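PDB 3PGV: haloacid dehalogenase-like hydrolase, which probably acts as a magnesium-dependent phosphatase of the haloacid dehalogenase-like superfamily, Cof family. Local coordinates for residues 214-217 with 218-222; 253-256 with 257-260; 181-184 with 185-189. All coordinates share one frame; numbering follows the deposited sequence.

Overall arrangement
Each interaction is a local contact at one end of a helix: interaction 2 at the start, interactions 1 and 3 at the last turn. Interactions 1 and 2 belong to the domain built on the eight-stranded sheet, with centres 26 Å apart, whereas interaction 3 is on helix 173-187 beside the six-stranded sheet. The calcium ion, held by Asp27, Asp29 and Asp233, lies closest to interaction 2: the side chain of His254 is about 7 Å from it and that of Ala253 about 4 Å from the side chain of Asp233. Interactions 2 and 3 approach to about 6 Å between nearest atoms, and Arg256 forms a salt bridge with Glu180 of helix 173-187.

Interaction 1 (214-217 with 218-222); sequences LEAV and AKMLG
NZ of Lys219 stands above one face of the Glu215 carboxylate rather than at its edge, in a long salt bridge with 3.7 Å between Glu215 OE2 and Lys219 NZ. The two chains run side by side and point the same way, and Glu215 CG also sits 3.9 Å from Lys219 CE, so the pair touches along its methylenes as well as at its charges. With CG anti to the carbonyl carbon (chi1 -71°), the extended Lys219 chain passes over Glu215 O before reaching the acid.

The other flank of the turn is apolar. The terminal methyl CE of Met220, a selenomethionine, comes 4.1 Å from Ala216 CB, and its selenium approaches Val217 CG2. Val217 and Leu221 lie alongside each other, CG1 of Val217 being 4.2 Å from CD1 of Leu221. Beneath these side chains, the amides of Ala218 to Leu221 bond to the carbonyls of Leu214 to Val217, and Gly222, with positive phi, closes the helix in a Schellman motif. Val217 and Leu221 pack on Val58 of strand 56-60 and Tyr80 of strand 80-83, Met220 reaches strand 96-99, and Leu214 and Glu215 touch helix 238-243.

Interaction 2 (253-256 with 257-260); sequences AHQR and LKDL. With EDO (1,2-ethanediol), chain J.
Ala253, just ahead of the N-cap, sets its CB 4.3 Å from CD2 of Leu257, on the more closely packed side of the helix start. Buried Leu257 continues inward onto Ile249 of strand 246-249 and onto Ala238 and Leu241 of helix 238-243. Lys258 lays its extended chain along the same end of the turn, bringing CE to 4.1 Å from Ala253 CB, while its NZ is bonded to Ala251 O.

The outward side is polar and more open. Gln255 NE2 donates to Asp259 OD1 at 2.9 Å in a nearly straight bond (169°). The oxygen lies in the amide plane of Gln255, yet the donor arrives from above the carboxylate, whose plane is turned 43° from the amide. A bend at chi2 of Gln255 (66°) folds the amide back over the turn. Arg256 NH1 bonds to O1 of an ethanediol, 3.1 Å away at the guanidinium edge and in its plane, while NH2 pairs with Glu180. The other hydroxyl, O2, lies over one face of the His254 ring, 3.6 Å from CG; His254 NE2 bonds to a glycerol, and both molecules probably come from the crystallisation liquor.

His254 occupies the N-cap, and its backbone carbonyl receives weak bonds from the amides of Leu257 and Lys258. The turn thereby starts helix 255-260, the crossover helix of the beta-alpha-beta unit between strands 246-249 and 265-266 in the Rossmann-like HAD core.

Interaction 3 (181-184 with 185-189); sequences QAMN and ARWGD
Ala185 N bonds to Gln181 O at 3.0 Å, opening the last turn of helix 173-187, which a glycine of positive phi brings to an end. This helix packs on helix 104-110 and on strands 191-195 and 200-205 of the six-stranded sheet, consistent with the cap domain of Cof-type HAD proteins. At the next position Arg186 N bonds to Ala182 O. The first torsion of Arg186, with CG anti to the backbone N (chi1 180°), lays CG over the centre of one face of the Trp187 indole, 3.7 Å above its plane, and the extended chain then carries NH2 to a salt bridge with Asp109.

Trp187 follows, its amide bonded to Met183 O at 3.0 Å. The indole crosses the side chain of Met183, a selenomethionine, obliquely: CZ3 on the benzene half meets Met183 CG at 3.9 Å and also nears CB. Met183 and Trp187 both press on Leu110 and Ile113, and Met183 reaches Leu201 and Val203 of strand 200-205.

Gly188 leaves the helical conformation, though its amide still donates to Asn184 O. A water lies 2.7 Å from Gly188 O and 3.1 Å from Asn184 OD1, placed to bridge the two.

Interaction 1 (214-217 with 218-222)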
ATOM      1  N   LEU A 214      -5.943  -7.310   4.304  1.00 31.96           N
ATOM      2  CA  LEU A 214      -5.893  -7.412   5.766  1.00 32.46           C
ATOM      3  C   LEU A 214      -6.915  -8.408   6.267  1.00 38.05           C
ATOM      4  O   LEU A 214      -6.589  -9.246   7.112  1.00 39.73           O
ATOM      5  CB  LEU A 214      -6.109  -6.037   6.435  1.00 32.31           C
ATOM      6  CG  LEU A 214      -6.194  -6.059   7.975  1.00 36.80           C
ATOM      7  CD1 LEU A 214      -4.920  -6.635   8.594  1.00 37.46           C
ATOM      8  CD2 LEU A 214      -6.512  -4.699   8.523  1.00 37.30           C
ATOM      9  N   GLU A 215      -8.141  -8.361   5.720  1.00 35.58           N
ATOM     10  CA  GLU A 215      -9.187  -9.323   6.075  1.00 36.37           C
ATOM     11  C   GLU A 215      -8.716 -10.762   5.793  1.00 41.86           C
ATOM     12  O   GLU A 215      -8.893 -11.640   6.639  1.00 43.65           O
ATOM     13  CB  GLU A 215     -10.483  -9.021   5.317  1.00 37.43           C
ATOM     14  CG  GLU A 215     -11.613  -9.983   5.662  1.00 47.04           C
ATOM     15  CD  GLU A 215     -12.985  -9.592   5.153  1.00 63.86           C
ATOM     16  OE1 GLU A 215     -13.074  -9.032   4.034  1.00 46.55           O
ATOM     17  OE2 GLU A 215     -13.979  -9.912   5.843  1.00 60.30           O
ATOM     18  N   ALA A 216      -8.088 -10.990   4.609  1.00 36.96           N
ATOM     19  CA  ALA A 216      -7.580 -12.314   4.215  1.00 36.35           C
ATOM     20  C   ALA A 216      -6.457 -12.780   5.160  1.00 41.98           C
ATOM     21  O   ALA A 216      -6.472 -13.925   5.620  1.00 42.88           O
ATOM     22  CB  ALA A 216      -7.072 -12.271   2.780  1.00 35.42           C
ATOM     23  N   VAL A 217      -5.531 -11.866   5.503  1.00 39.23           N
ATOM     24  CA  VAL A 217      -4.417 -12.165   6.400  1.00 39.69           C
ATOM     25  C   VAL A 217      -4.913 -12.456   7.818  1.00 46.45           C
ATOM     26  O   VAL A 217      -4.494 -13.448   8.418  1.00 49.91           O
ATOM     27  CB  VAL A 217      -3.338 -11.051   6.370  1.00 41.87           C
ATOM     28  CG1 VAL A 217      -2.321 -11.246   7.484  1.00 42.29           C
ATOM     29  CG2 VAL A 217      -2.649 -10.998   5.013  1.00 40.40           C
ATOM     30  N   ALA A 218      -5.860 -11.635   8.326  1.00 41.75           N
ATOM     31  CA  ALA A 218      -6.453 -11.846   9.649  1.00 42.79           C
ATOM     32  C   ALA A 218      -7.036 -13.251   9.750  1.00 47.49           C
ATOM     33  O   ALA A 218      -6.782 -13.954  10.733  1.00 49.02           O
ATOM     34  CB  ALA A 218      -7.536 -10.807   9.911  1.00 43.60           C
ATOM     35  N   LYS A 219      -7.726 -13.701   8.682  1.00 43.33           N
ATOM     36  CA  LYS A 219      -8.294 -15.045   8.622  1.00 44.22           C
ATOM     37  C   LYS A 219      -7.196 -16.126   8.622  1.00 48.65           C
ATOM     38  O   LYS A 219      -7.338 -17.128   9.319  1.00 51.35           O
ATOM     39  CB  LYS A 219      -9.228 -15.190   7.415  1.00 45.74           C
ATOM     40  CG  LYS A 219     -10.537 -14.410   7.579  1.00 51.08           C
ATOM     41  CD  LYS A 219     -11.381 -14.421   6.319  1.00 54.81           C
ATOM     42  CE  LYS A 219     -12.661 -13.649   6.518  1.00 67.62           C
ATOM     43  NZ  LYS A 219     -13.450 -13.556   5.265  1.00 80.84           N
HETATM   44  N   MSE A 220      -6.054 -15.879   7.910  1.00 41.13           N
HETATM   45  CA  MSE A 220      -4.905 -16.815   7.935  1.00 39.85           C
HETATM   46  C   MSE A 220      -4.382 -16.967   9.366  1.00 48.35           C
HETATM   47  O   MSE A 220      -3.908 -18.044   9.738  1.00 50.00           O
HETATM   48  CB  MSE A 220      -3.761 -16.310   7.040  1.00 39.34           C
HETATM   49  CG  MSE A 220      -4.124 -16.196   5.600  1.00 43.20           C
HETATM   50 SE   MSE A 220      -2.724 -15.314   4.606  0.75 47.63          SE
HETATM   51  CE  MSE A 220      -3.804 -14.814   2.990  1.00 42.82           C
ATOM     52  N   LEU A 221      -4.424 -15.861  10.158  1.00 44.67           N
ATOM     53  CA  LEU A 221      -3.941 -15.842  11.537  1.00 44.95           C
ATOM     54  C   LEU A 221      -4.974 -16.394  12.518  1.00 50.90           C
ATOM     55  O   LEU A 221      -4.679 -16.530  13.709  1.00 51.79           O
ATOM     56  CB  LEU A 221      -3.537 -14.409  11.943  1.00 43.40           C
ATOM     57  CG  LEU A 221      -2.266 -13.872  11.304  1.00 45.55           C
ATOM     58  CD1 LEU A 221      -2.141 -12.355  11.518  1.00 42.78           C
ATOM     59  CD2 LEU A 221      -1.013 -14.613  11.847  1.00 47.24           C
ATOM     60  N   GLY A 222      -6.171 -16.692  12.017  1.00 48.85           N
ATOM     61  CA  GLY A 222      -7.266 -17.218  12.833  1.00 51.47           C
ATOM     62  C   GLY A 222      -8.084 -16.133  13.512  1.00 57.83           C
ATOM     63  O   GLY A 222      -8.720 -16.385  14.541  1.00 60.81           O
TER

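Interaction 2 (253-256 with 257-260)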
ATOM      1  N   ALA A 253      -1.608  12.787   7.398  1.00 30.55           N
ATOM      2  CA  ALA A 253      -2.379  12.166   6.322  1.00 28.01           C
ATOM      3  C   ALA A 253      -2.929  13.177   5.348  1.00 33.75           C
ATOM      4  O   ALA A 253      -3.136  14.345   5.706  1.00 32.40           O
ATOM      5  CB  ALA A 253      -3.507  11.354   6.899  1.00 28.19           C
ATOM      6  N   HIS A 254      -3.254  12.715   4.125  1.00 32.44           N
ATOM      7  CA  HIS A 254      -3.922  13.551   3.133  1.00 32.34           C
ATOM      8  C   HIS A 254      -5.307  13.957   3.634  1.00 36.37           C
ATOM      9  O   HIS A 254      -5.989  13.152   4.279  1.00 37.64           O
ATOM     10  CB  HIS A 254      -4.014  12.823   1.798  1.00 31.95           C
ATOM     11  CG  HIS A 254      -2.675  12.580   1.186  1.00 34.51           C
ATOM     12  ND1 HIS A 254      -2.065  13.531   0.390  1.00 36.46           N
ATOM     13  CD2 HIS A 254      -1.832  11.533   1.342  1.00 35.38           C
ATOM     14  CE1 HIS A 254      -0.892  13.020   0.061  1.00 35.49           C
ATOM     15  NE2 HIS A 254      -0.719  11.807   0.598  1.00 35.07           N
ATOM     16  N   GLN A 255      -5.688  15.227   3.405  1.00 30.60           N
ATOM     17  CA  GLN A 255      -6.953  15.792   3.872  1.00 30.91           C
ATOM     18  C   GLN A 255      -8.160  15.048   3.283  1.00 37.63           C
ATOM     19  O   GLN A 255      -9.178  14.896   3.963  1.00 39.48           O
ATOM     20  CB  GLN A 255      -7.023  17.302   3.533  1.00 32.63           C
ATOM     21  CG  GLN A 255      -8.235  18.030   4.137  1.00 33.99           C
ATOM     22  CD  GLN A 255      -8.171  18.073   5.637  1.00 47.87           C
ATOM     23  OE1 GLN A 255      -7.169  18.491   6.236  1.00 49.58           O
ATOM     24  NE2 GLN A 255      -9.253  17.684   6.278  1.00 39.94           N
ATOM     25  N   ARG A 256      -8.036  14.555   2.036  1.00 32.96           N
ATOM     26  CA  ARG A 256      -9.112  13.820   1.381  1.00 32.13           C
ATOM     27  C   ARG A 256      -9.474  12.548   2.168  1.00 37.85           C
ATOM     28  O   ARG A 256     -10.646  12.177   2.224  1.00 40.23           O
ATOM     29  CB  ARG A 256      -8.740  13.485  -0.076  1.00 28.39           C
ATOM     30  CG  ARG A 256      -9.860  12.770  -0.841  1.00 35.97           C
ATOM     31  CD  ARG A 256      -9.543  12.610  -2.313  1.00 42.09           C
ATOM     32  NE  ARG A 256     -10.358  11.568  -2.933  1.00 45.64           N
ATOM     33  CZ  ARG A 256     -10.230  11.180  -4.196  1.00 52.05           C
ATOM     34  NH1 ARG A 256      -9.352  11.770  -4.991  1.00 39.70           N
ATOM     35  NH2 ARG A 256     -10.977  10.193  -4.670  1.00 37.67           N
ATOM     36  N   LEU A 257      -8.472  11.905   2.800  1.00 32.18           N
ATOM     37  CA  LEU A 257      -8.696  10.730   3.640  1.00 31.89           C
ATOM     38  C   LEU A 257      -9.435  11.131   4.913  1.00 36.28           C
ATOM     39  O   LEU A 257     -10.383  10.448   5.316  1.00 35.44           O
ATOM     40  CB  LEU A 257      -7.337  10.025   3.988  1.00 30.58           C
ATOM     41  CG  LEU A 257      -7.419   8.835   5.000  1.00 33.83           C
ATOM     42  CD1 LEU A 257      -8.340   7.694   4.467  1.00 32.45           C
ATOM     43  CD2 LEU A 257      -6.051   8.315   5.332  1.00 31.58           C
ATOM     44  N   LYS A 258      -9.013  12.249   5.536  1.00 33.43           N
ATOM     45  CA  LYS A 258      -9.668  12.774   6.745  1.00 35.21           C
ATOM     46  C   LYS A 258     -11.127  13.153   6.448  1.00 42.75           C
ATOM     47  O   LYS A 258     -12.016  12.842   7.244  1.00 44.82           O
ATOM     48  CB  LYS A 258      -8.898  13.985   7.302  1.00 34.96           C
ATOM     49  CG  LYS A 258      -7.523  13.625   7.859  1.00 38.55           C
ATOM     50  CD  LYS A 258      -6.727  14.861   8.216  1.00 37.95           C
ATOM     51  CE  LYS A 258      -5.356  14.528   8.751  1.00 37.31           C
ATOM     52  NZ  LYS A 258      -4.596  15.764   9.104  1.00 46.84           N
ATOM     53  N   ASP A 259     -11.372  13.784   5.274  1.00 38.74           N
ATOM     54  CA  ASP A 259     -12.703  14.215   4.850  1.00 39.37           C
ATOM     55  C   ASP A 259     -13.621  13.022   4.534  1.00 45.28           C
ATOM     56  O   ASP A 259     -14.816  13.076   4.832  1.00 45.65           O
ATOM     57  CB  ASP A 259     -12.606  15.139   3.625  1.00 40.26           C
ATOM     58  CG  ASP A 259     -11.936  16.479   3.891  1.00 46.73           C
ATOM     59  OD1 ASP A 259     -11.740  16.824   5.085  1.00 47.46           O
ATOM     60  OD2 ASP A 259     -11.641  17.204   2.906  1.00 46.64           O
ATOM     61  N   LEU A 260     -13.070  11.965   3.898  1.00 41.17           N
ATOM     62  CA  LEU A 260     -13.842  10.770   3.551  1.00 40.19           C
ATOM     63  C   LEU A 260     -14.250   9.992   4.803  1.00 46.35           C
ATOM     64  O   LEU A 260     -15.347   9.431   4.851  1.00 47.90           O
ATOM     65  CB  LEU A 260     -13.038   9.867   2.604  1.00 38.28           C
ATOM     66  CG  LEU A 260     -13.796   8.647   2.033  1.00 43.62           C
ATOM     67  CD1 LEU A 260     -14.892   9.082   1.058  1.00 44.45           C
ATOM     68  CD2 LEU A 260     -12.838   7.662   1.368  1.00 43.12           C
TER
HETATM   69  C1  EDO J 278      -6.055  12.727  -3.540  1.00 50.30           C
HETATM   70  O1  EDO J 278      -7.081  13.649  -3.931  1.00 52.92           O
HETATM   71  C2  EDO J 278      -5.772  12.883  -2.057  1.00 48.03           C
HETATM   72  O2  EDO J 278      -4.763  11.954  -1.673  1.00 53.75           O

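Interaction 3 (181-184 with 185-189)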
ATOM      1  N   GLN A 181     -11.652   9.864 -12.302  1.00 30.26           N
ATOM      2  CA  GLN A 181     -13.070   9.806 -12.604  1.00 31.17           C
ATOM      3  C   GLN A 181     -13.372   8.976 -13.819  1.00 35.73           C
ATOM      4  O   GLN A 181     -14.343   8.233 -13.809  1.00 38.36           O
ATOM      5  CB  GLN A 181     -13.649  11.230 -12.780  1.00 34.02           C
ATOM      6  CG  GLN A 181     -14.327  11.758 -11.541  1.00 54.52           C
ATOM      7  CD  GLN A 181     -15.657  11.068 -11.269  1.00 64.62           C
ATOM      8  OE1 GLN A 181     -16.014  10.796 -10.123  1.00 60.48           O
ATOM      9  NE2 GLN A 181     -16.412  10.763 -12.323  1.00 57.36           N
ATOM     10  N   ALA A 182     -12.621   9.177 -14.918  1.00 31.11           N
ATOM     11  CA  ALA A 182     -12.890   8.471 -16.179  1.00 31.13           C
ATOM     12  C   ALA A 182     -12.710   6.962 -16.034  1.00 32.57           C
ATOM     13  O   ALA A 182     -13.505   6.197 -16.573  1.00 33.13           O
ATOM     14  CB  ALA A 182     -11.990   9.005 -17.283  1.00 32.26           C
HETATM   15  N   MSE A 183     -11.683   6.529 -15.268  1.00 26.72           N
HETATM   16  CA  MSE A 183     -11.410   5.109 -15.081  1.00 25.33           C
HETATM   17  C   MSE A 183     -12.441   4.450 -14.204  1.00 30.02           C
HETATM   18  O   MSE A 183     -12.919   3.378 -14.545  1.00 29.33           O
HETATM   19  CB  MSE A 183      -9.983   4.883 -14.556  1.00 26.58           C
HETATM   20  CG  MSE A 183      -8.902   5.321 -15.563  1.00 32.40           C
HETATM   21 SE   MSE A 183      -7.119   4.873 -15.011  0.75 37.54          SE
HETATM   22  CE  MSE A 183      -7.071   5.839 -13.312  1.00 33.36           C
ATOM     23  N   ASN A 184     -12.881   5.140 -13.115  1.00 28.46           N
ATOM     24  CA  ASN A 184     -13.971   4.634 -12.258  1.00 28.10           C
ATOM     25  C   ASN A 184     -15.262   4.478 -13.041  1.00 34.18           C
ATOM     26  O   ASN A 184     -15.933   3.448 -12.927  1.00 34.48           O
ATOM     27  CB  ASN A 184     -14.184   5.537 -11.013  1.00 21.64           C
ATOM     28  CG  ASN A 184     -13.136   5.319  -9.928  1.00 34.91           C
ATOM     29  OD1 ASN A 184     -12.608   4.209  -9.749  1.00 32.56           O
ATOM     30  ND2 ASN A 184     -12.884   6.344  -9.112  1.00 21.17           N
ATOM     31  N   ALA A 185     -15.579   5.453 -13.896  1.00 31.54           N
ATOM     32  CA  ALA A 185     -16.795   5.374 -14.720  1.00 32.41           C
ATOM     33  C   ALA A 185     -16.665   4.275 -15.788  1.00 36.59           C
ATOM     34  O   ALA A 185     -17.648   3.615 -16.112  1.00 36.90           O
ATOM     35  CB  ALA A 185     -17.074   6.725 -15.379  1.00 33.24           C
ATOM     36  N   ARG A 186     -15.443   4.082 -16.327  1.00 33.64           N
ATOM     37  CA  ARG A 186     -15.184   3.101 -17.380  1.00 34.05           C
ATOM     38  C   ARG A 186     -15.302   1.641 -16.898  1.00 38.56           C
ATOM     39  O   ARG A 186     -15.887   0.816 -17.601  1.00 39.16           O
ATOM     40  CB  ARG A 186     -13.808   3.353 -18.018  1.00 32.71           C
ATOM     41  CG  ARG A 186     -13.452   2.375 -19.119  1.00 43.13           C
ATOM     42  CD  ARG A 186     -12.226   2.815 -19.867  1.00 53.05           C
ATOM     43  NE  ARG A 186     -11.845   1.819 -20.858  1.00 71.54           N
ATOM     44  CZ  ARG A 186     -11.014   2.053 -21.862  1.00 84.93           C
ATOM     45  NH1 ARG A 186     -10.495   3.261 -22.034  1.00 68.60           N
ATOM     46  NH2 ARG A 186     -10.714   1.089 -22.720  1.00 73.60           N
ATOM     47  N   TRP A 187     -14.794   1.336 -15.686  1.00 34.89           N
ATOM     48  CA  TRP A 187     -14.711  -0.048 -15.220  1.00 34.88           C
ATOM     49  C   TRP A 187     -15.520  -0.419 -13.977  1.00 39.67           C
ATOM     50  O   TRP A 187     -15.757  -1.617 -13.742  1.00 40.56           O
ATOM     51  CB  TRP A 187     -13.255  -0.478 -15.074  1.00 32.68           C
ATOM     52  CG  TRP A 187     -12.547  -0.588 -16.389  1.00 34.59           C
ATOM     53  CD1 TRP A 187     -12.821  -1.468 -17.400  1.00 38.39           C
ATOM     54  CD2 TRP A 187     -11.396   0.156 -16.807  1.00 34.18           C
ATOM     55  NE1 TRP A 187     -11.926  -1.300 -18.431  1.00 38.55           N
ATOM     56  CE2 TRP A 187     -11.016  -0.337 -18.079  1.00 38.76           C
ATOM     57  CE3 TRP A 187     -10.624   1.175 -16.216  1.00 34.95           C
ATOM     58  CZ2 TRP A 187      -9.925   0.178 -18.786  1.00 38.25           C
ATOM     59  CZ3 TRP A 187      -9.539   1.684 -16.915  1.00 36.72           C
ATOM     60  CH2 TRP A 187      -9.214   1.206 -18.197  1.00 38.02           C
ATOM     61  N   GLY A 188     -15.895   0.574 -13.169  1.00 33.60           N
ATOM     62  CA  GLY A 188     -16.683   0.336 -11.959  1.00 33.31           C
ATOM     63  C   GLY A 188     -16.044  -0.637 -10.985  1.00 38.61           C
ATOM     64  O   GLY A 188     -14.862  -0.495 -10.638  1.00 38.62           O
ATOM     65  N   ASP A 189     -16.820  -1.667 -10.574  1.00 36.27           N
ATOM     66  CA  ASP A 189     -16.400  -2.742  -9.646  1.00 36.33           C
ATOM     67  C   ASP A 189     -15.130  -3.479 -10.089  1.00 38.00           C
ATOM     68  O   ASP A 189     -14.500  -4.141  -9.264  1.00 36.91           O
ATOM     69  CB  ASP A 189     -17.538  -3.780  -9.492  1.00 39.97           C
ATOM     70  CG  ASP A 189     -18.694  -3.315  -8.647  1.00 61.48           C
ATOM     71  OD1 ASP A 189     -18.629  -2.176  -8.121  1.00 64.22           O
ATOM     72  OD2 ASP A 189     -19.658  -4.101  -8.476  1.00 70.54           O
TER
HETATM   73  O   HOH W   1     -14.270   1.702  -9.149  1.00 40.69           O